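Local coordinates for protein oxidoreductase, putative (Neosartorya fumigata, PDB 6SKX) that probably acts as an NADPH-dependent reductive aminase, reducing imines formed from carbonyl compounds and amines to give chiral amines, at residues 16-25 with 144-152; 49-57 with 74-82. All coordinates share one frame; numbering follows the deposited sequence.

Contact 1 of 2, residues 16-25 with 144-152; sequences LASRFLEEKY and EGDLSVLAK
The carbonyl oxygen of Val149 is gripped by two nitrogens of one guanidinium, that of Arg19. NE gives the straighter bond, 2.9 Å from Arg19 NE to Val149 O with an N-H...O angle of 164°, although it comes in from above the carbonyl plane. The second bond, 3.3 Å from Arg19 NH2 to Val149 O, is more bent, yet it lies in the carbonyl plane on a lone pair. The side-on grip depends on a bend in the arginine chain at chi2 (57°). A salt bridge from Arg19 NH2 to Glu23 OE2 and the CG of Glu23 lying over one guanidinium face help to fix the group's rotation. Glu23 CG also rests against Val149 CB.

Beneath this polar layer the contact is made through carbon. Helix 11-22 of the Rossmann-type domain, which follows the glycine-rich turn of the cofactor site, meets the end of helix 137-147 and, above all, the turn after it that leads to strand 152-155. Leu150 CD2 sits over one face of the Phe20 ring, 4.3 Å from its centroid, in a CH-pi contact. Leu150 CD1 meets Leu16 CD2, and Leu16 in turn packs close to the NADP-binding Met12. Val149 CG2 meets the Phe20 ring obliquely, 3.8 Å from Phe20 CE1.

Helix 11-22 ends in a Schellman motif with Lys24 as its C-prime residue, and the chain then brings in Tyr25. Its ring lies with one face over Phe20 CD1, and Tyr25 OH donates to Asp146 OD1 at 2.7 Å. The carboxylate stands nearly perpendicular to the ring and receives the bond on its anti side, with OD1 at the ring's edge.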
# COMPACT_ATOMS: atom_id res chain seq x y z
N LEU A 16 -24.62 12.26 -2.12
CA LEU A 16 -25.28 12.49 -0.79
C LEU A 16 -26.76 12.87 -1.02
O LEU A 16 -27.63 12.31 -0.35
CB LEU A 16 -24.59 13.58 0.02
CG LEU A 16 -23.08 13.45 0.21
CD1 LEU A 16 -22.60 14.48 1.21
CD2 LEU A 16 -22.69 12.06 0.68
N ALA A 17 -27.03 13.76 -1.96
CA ALA A 17 -28.41 14.24 -2.21
C ALA A 17 -29.29 13.11 -2.76
O ALA A 17 -30.40 12.94 -2.21
CB ALA A 17 -28.34 15.44 -3.13
N SER A 18 -28.83 12.35 -3.76
CA SER A 18 -29.52 11.15 -4.32
C SER A 18 -29.97 10.24 -3.20
O SER A 18 -31.16 9.86 -3.16
CB SER A 18 -28.71 10.31 -5.27
OG SER A 18 -28.69 10.93 -6.52
N ARG A 19 -29.01 9.90 -2.36
CA ARG A 19 -29.25 8.98 -1.22
C ARG A 19 -30.30 9.56 -0.25
O ARG A 19 -31.25 8.82 0.10
CB ARG A 19 -27.90 8.71 -0.55
CG ARG A 19 -27.96 7.64 0.51
CD ARG A 19 -28.50 6.32 -0.02
NE ARG A 19 -28.70 5.54 1.19
CZ ARG A 19 -29.48 4.48 1.30
NH1 ARG A 19 -30.15 4.00 0.26
NH2 ARG A 19 -29.57 3.89 2.48
N PHE A 20 -30.22 10.84 0.14
CA PHE A 20 -31.29 11.43 1.01
C PHE A 20 -32.65 11.35 0.30
O PHE A 20 -33.66 11.03 0.97
CB PHE A 20 -30.95 12.85 1.46
CG PHE A 20 -30.02 12.90 2.64
CD1 PHE A 20 -30.36 12.31 3.84
CD2 PHE A 20 -28.76 13.49 2.54
CE1 PHE A 20 -29.49 12.32 4.91
CE2 PHE A 20 -27.89 13.48 3.61
CZ PHE A 20 -28.26 12.92 4.80
N LEU A 21 -32.70 11.57 -1.01
CA LEU A 21 -33.97 11.53 -1.80
C LEU A 21 -34.51 10.08 -1.90
O LEU A 21 -35.69 9.92 -1.78
CB LEU A 21 -33.73 12.11 -3.20
CG LEU A 21 -33.61 13.63 -3.27
CD1 LEU A 21 -32.95 14.04 -4.59
CD2 LEU A 21 -34.99 14.28 -3.15
N GLU A 22 -33.67 9.06 -2.09
CA GLU A 22 -34.11 7.63 -2.08
C GLU A 22 -34.76 7.31 -0.72
O GLU A 22 -35.67 6.49 -0.68
CB GLU A 22 -32.96 6.61 -2.20
CG GLU A 22 -32.15 6.67 -3.47
CD GLU A 22 -32.99 6.67 -4.72
OE1 GLU A 22 -33.92 5.83 -4.78
OE2 GLU A 22 -32.74 7.54 -5.61
N GLU A 23 -34.20 7.82 0.38
CA GLU A 23 -34.65 7.52 1.76
C GLU A 23 -35.79 8.46 2.17
O GLU A 23 -36.05 8.52 3.37
CB GLU A 23 -33.46 7.65 2.71
CG GLU A 23 -32.41 6.56 2.53
CD GLU A 23 -32.99 5.17 2.74
OE1 GLU A 23 -33.96 5.05 3.51
OE2 GLU A 23 -32.52 4.23 2.08
N LYS A 24 -36.39 9.18 1.21
CA LYS A 24 -37.67 9.91 1.31
C LYS A 24 -37.53 11.17 2.19
O LYS A 24 -38.51 11.59 2.79
CB LYS A 24 -38.77 8.91 1.72
CG LYS A 24 -39.36 8.11 0.55
CD LYS A 24 -39.88 6.73 0.92
N TYR A 25 -36.37 11.81 2.16
CA TYR A 25 -36.19 13.06 2.93
C TYR A 25 -36.60 14.24 2.05
O TYR A 25 -36.63 14.10 0.84
CB TYR A 25 -34.72 13.24 3.30
CG TYR A 25 -34.27 12.51 4.53
CD1 TYR A 25 -34.06 11.14 4.52
CD2 TYR A 25 -34.05 13.18 5.72
CE1 TYR A 25 -33.66 10.47 5.65
CE2 TYR A 25 -33.63 12.52 6.86
CZ TYR A 25 -33.44 11.16 6.82
OH TYR A 25 -33.03 10.50 7.94
N GLU A 144 -27.37 11.86 13.86
CA GLU A 144 -26.74 10.56 13.51
C GLU A 144 -27.75 9.68 12.75
O GLU A 144 -27.36 9.01 11.79
CB GLU A 144 -26.20 9.87 14.77
CG GLU A 144 -25.49 8.56 14.48
CD GLU A 144 -24.75 7.93 15.66
OE1 GLU A 144 -25.05 8.29 16.82
OE2 GLU A 144 -23.87 7.09 15.40
N GLY A 145 -29.02 9.71 13.16
CA GLY A 145 -30.12 8.95 12.54
C GLY A 145 -30.26 9.28 11.07
O GLY A 145 -30.52 8.34 10.26
N ASP A 146 -30.02 10.55 10.73
CA ASP A 146 -30.02 11.04 9.32
C ASP A 146 -28.68 10.67 8.65
O ASP A 146 -28.69 10.12 7.54
CB ASP A 146 -30.29 12.55 9.28
CG ASP A 146 -31.56 13.02 9.97
OD1 ASP A 146 -32.59 12.30 9.90
OD2 ASP A 146 -31.52 14.11 10.57
N LEU A 147 -27.55 10.98 9.28
CA LEU A 147 -26.22 10.75 8.67
C LEU A 147 -25.98 9.24 8.41
O LEU A 147 -25.30 8.93 7.45
CB LEU A 147 -25.15 11.34 9.58
CG LEU A 147 -25.19 12.86 9.69
CD1 LEU A 147 -24.26 13.34 10.79
CD2 LEU A 147 -24.88 13.53 8.37
N SER A 148 -26.57 8.34 9.20
CA SER A 148 -26.34 6.88 9.05
C SER A 148 -26.99 6.34 7.75
O SER A 148 -26.68 5.20 7.40
CB SER A 148 -26.80 6.15 10.30
OG SER A 148 -28.21 6.23 10.45
N VAL A 149 -27.79 7.10 6.98
CA VAL A 149 -28.30 6.55 5.68
C VAL A 149 -27.17 6.60 4.65
O VAL A 149 -27.25 5.87 3.65
CB VAL A 149 -29.58 7.21 5.13
CG1 VAL A 149 -30.70 7.27 6.19
CG2 VAL A 149 -29.32 8.58 4.50
N LEU A 150 -26.13 7.39 4.88
CA LEU A 150 -25.02 7.56 3.91
C LEU A 150 -23.96 6.46 4.07
O LEU A 150 -23.29 6.14 3.07
CB LEU A 150 -24.34 8.91 4.14
CG LEU A 150 -25.22 10.16 4.06
CD1 LEU A 150 -24.39 11.40 4.37
CD2 LEU A 150 -25.88 10.30 2.70
N ALA A 151 -23.70 6.01 5.30
CA ALA A 151 -22.44 5.32 5.68
C ALA A 151 -22.44 5.01 7.16
O ALA A 151 -23.23 5.65 7.91
CB ALA A 151 -21.27 6.20 5.35
N LYS A 152 -21.58 4.07 7.57
CA LYS A 152 -21.21 3.88 8.99
C LYS A 152 -20.72 5.23 9.52
O LYS A 152 -19.95 5.91 8.79
CB LYS A 152 -20.13 2.80 9.16
CG LYS A 152 -20.63 1.35 9.20

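Contact 2 of 2, residues 49-57 with 74-82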
# COMPACT_ATOMS: atom_id res chain seq x y z
N HIS A 49 -31.66 29.05 -4.79
CA HIS A 49 -31.22 30.14 -5.71
C HIS A 49 -30.14 31.00 -5.05
O HIS A 49 -29.37 31.53 -5.82
CB HIS A 49 -32.40 31.00 -6.19
CG HIS A 49 -33.35 30.24 -7.05
ND1 HIS A 49 -34.28 30.85 -7.84
CD2 HIS A 49 -33.55 28.90 -7.20
CE1 HIS A 49 -34.99 29.93 -8.48
NE2 HIS A 49 -34.56 28.73 -8.11
N THR A 50 -30.09 31.11 -3.71
CA THR A 50 -28.98 31.81 -3.00
C THR A 50 -28.52 30.94 -1.83
O THR A 50 -29.28 30.04 -1.46
CB THR A 50 -29.40 33.18 -2.45
OG1 THR A 50 -30.44 32.95 -1.49
CG2 THR A 50 -29.85 34.13 -3.55
N ALA A 51 -27.36 31.26 -1.26
CA ALA A 51 -26.87 30.62 -0.02
C ALA A 51 -27.82 30.87 1.16
O ALA A 51 -28.04 29.92 1.95
CB ALA A 51 -25.46 31.03 0.26
N VAL A 52 -28.43 32.05 1.26
CA VAL A 52 -29.42 32.39 2.33
C VAL A 52 -30.60 31.39 2.29
O VAL A 52 -30.96 30.85 3.36
CB VAL A 52 -29.91 33.85 2.21
CG1 VAL A 52 -31.13 34.12 3.08
CG2 VAL A 52 -28.79 34.85 2.54
N ASP A 53 -31.20 31.18 1.11
CA ASP A 53 -32.29 30.20 0.89
C ASP A 53 -31.85 28.80 1.34
O ASP A 53 -32.68 28.10 1.98
CB ASP A 53 -32.73 30.20 -0.57
CG ASP A 53 -33.51 31.45 -0.92
OD1 ASP A 53 -33.72 32.27 -0.01
OD2 ASP A 53 -33.91 31.59 -2.08
N GLY A 54 -30.61 28.42 1.06
CA GLY A 54 -30.05 27.09 1.39
C GLY A 54 -29.99 26.91 2.90
O GLY A 54 -30.39 25.84 3.37
N ILE A 55 -29.54 27.94 3.62
CA ILE A 55 -29.50 27.99 5.11
C ILE A 55 -30.93 27.98 5.66
O ILE A 55 -31.15 27.28 6.65
CB ILE A 55 -28.70 29.21 5.62
CG1 ILE A 55 -27.24 29.17 5.17
CG2 ILE A 55 -28.82 29.32 7.14
CD1 ILE A 55 -26.50 27.94 5.63
N ASN A 56 -31.88 28.71 5.05
CA ASN A 56 -33.27 28.72 5.57
C ASN A 56 -34.06 27.46 5.18
O ASN A 56 -35.10 27.27 5.81
CB ASN A 56 -34.00 30.03 5.24
CG ASN A 56 -33.49 31.18 6.09
OD1 ASN A 56 -33.06 32.19 5.55
ND2 ASN A 56 -33.42 31.00 7.40
N ALA A 57 -33.58 26.64 4.25
CA ALA A 57 -34.35 25.46 3.80
C ALA A 57 -34.41 24.36 4.87
O ALA A 57 -35.33 23.57 4.79
CB ALA A 57 -33.78 24.93 2.52
N THR A 74 -18.79 30.95 -0.11
CA THR A 74 -20.20 30.63 -0.45
C THR A 74 -21.17 31.18 0.60
O THR A 74 -22.29 31.59 0.23
CB THR A 74 -20.41 29.13 -0.68
OG1 THR A 74 -19.52 28.78 -1.74
CG2 THR A 74 -21.85 28.79 -1.01
N LEU A 75 -20.79 31.15 1.88
CA LEU A 75 -21.68 31.49 3.01
C LEU A 75 -21.45 32.92 3.53
O LEU A 75 -22.19 33.30 4.46
CB LEU A 75 -21.44 30.46 4.11
CG LEU A 75 -21.95 29.05 3.82
CD1 LEU A 75 -21.73 28.15 5.01
CD2 LEU A 75 -23.42 29.07 3.45
N ALA A 76 -20.49 33.68 2.97
CA ALA A 76 -20.06 35.03 3.44
C ALA A 76 -21.25 36.00 3.55
O ALA A 76 -21.27 36.79 4.50
CB ALA A 76 -19.00 35.60 2.53
N GLY A 77 -22.23 35.93 2.64
CA GLY A 77 -23.41 36.82 2.66
C GLY A 77 -24.59 36.28 3.46
O GLY A 77 -25.71 36.79 3.24
N ALA A 78 -24.39 35.29 4.35
CA ALA A 78 -25.51 34.59 5.03
C ALA A 78 -25.20 34.27 6.50
O ALA A 78 -26.00 33.54 7.11
CB ALA A 78 -25.81 33.31 4.28
N LEU A 79 -24.12 34.80 7.07
CA LEU A 79 -23.72 34.49 8.47
C LEU A 79 -24.85 34.84 9.45
O LEU A 79 -24.95 34.14 10.46
CB LEU A 79 -22.44 35.27 8.79
CG LEU A 79 -21.25 34.96 7.89
CD1 LEU A 79 -20.11 35.94 8.14
CD2 LEU A 79 -20.78 33.52 8.08
N ASP A 80 -25.69 35.84 9.14
CA ASP A 80 -26.81 36.30 10.01
C ASP A 80 -27.93 35.25 10.10
O ASP A 80 -28.86 35.47 10.91
CB ASP A 80 -27.46 37.60 9.50
CG ASP A 80 -26.59 38.87 9.50
OD1 ASP A 80 -25.55 38.90 10.21
OD2 ASP A 80 -26.97 39.82 8.80
N HIS A 81 -27.92 34.17 9.29
CA HIS A 81 -29.05 33.20 9.25
C HIS A 81 -28.71 31.91 10.00
O HIS A 81 -29.63 31.06 10.13
CB HIS A 81 -29.50 33.00 7.81
CG HIS A 81 -30.11 34.22 7.22
ND1 HIS A 81 -29.33 35.21 6.61
CD2 HIS A 81 -31.40 34.63 7.13
CE1 HIS A 81 -30.13 36.16 6.15
NE2 HIS A 81 -31.40 35.82 6.45
N LEU A 82 -27.51 31.83 10.58
CA LEU A 82 -26.92 30.59 11.17
C LEU A 82 -27.46 30.25 12.56
O LEU A 82 -27.25 29.10 12.99
CB LEU A 82 -25.40 30.75 11.21
CG LEU A 82 -24.73 30.79 9.84
CD1 LEU A 82 -23.22 30.86 10.00
CD2 LEU A 82 -25.13 29.59 8.99
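The backbone of helix 51-56 runs beside the end of helix 68-75 and the turn that follows it, coming nearest where the CA atoms of Val52 and Ala78 are 5.2 Å apart. Ala78 is small at this closest point, and its methyl CB lies 3.8 Å from Val52 CG2. Nearby, Ala51 CB abuts the backbone oxygen of Thr74, a residue whose side chain touches the NADP-binding Leu65.

Val52 turns its other methyl to His81. CG1, anti to the backbone N (chi1 167°), stands over the middle of the imidazole face, 3.9 Å from the ring centroid and only 14° off its normal, a CH-pi contact. The same histidine offers its CB and its carbonyl oxygen to Ile55, whose CG2 comes within 3.6 Å of His81 O.

Deeper in, Ile55 is the main apolar wedge. Its CD1 meets Leu75 CD2 at 3.9 Å and Leu82 CD2 at 4.0 Å, touching both leucines, which in turn lean on Phe105 of helix 95-106. Ala51 and Ile55 also touch Phe7 of strand 3-7, so the interface closes against the central sheet. No hydrogen bond crosses between the segments.

The start of helix 51-56 is capped by Thr50, whose OG1 accepts from Asp53 N at 3.2 Å along a nearly straight path (174°). Helices packed side by side against parallel strands, here the neighbouring strands 3-7 and 60-63, are typical of the Rossmann-type nucleotide-binding fold.

Both contacts belong to the N-terminal Rossmann-type domain, the NAD-binding part of the chain, which holds all four segments. Their centres are 22 Å apart and their nearest atoms about 10 Å, so they do not touch. Both segments of contact 2 come between the two of contact 1: 16-25 is first, then 49-57 and 74-82, and last 144-152. Contact 1 joins the first helix of the domain to the end of helix 137-147, which leads into strand 152-155, the last of the sheet within this chain. It thus brings early and late parts together, while contact 2 packs near-neighbours, helices 51-56 and 68-75, which flank strand 60-63 in sequence. NADP-binding residues lie near each.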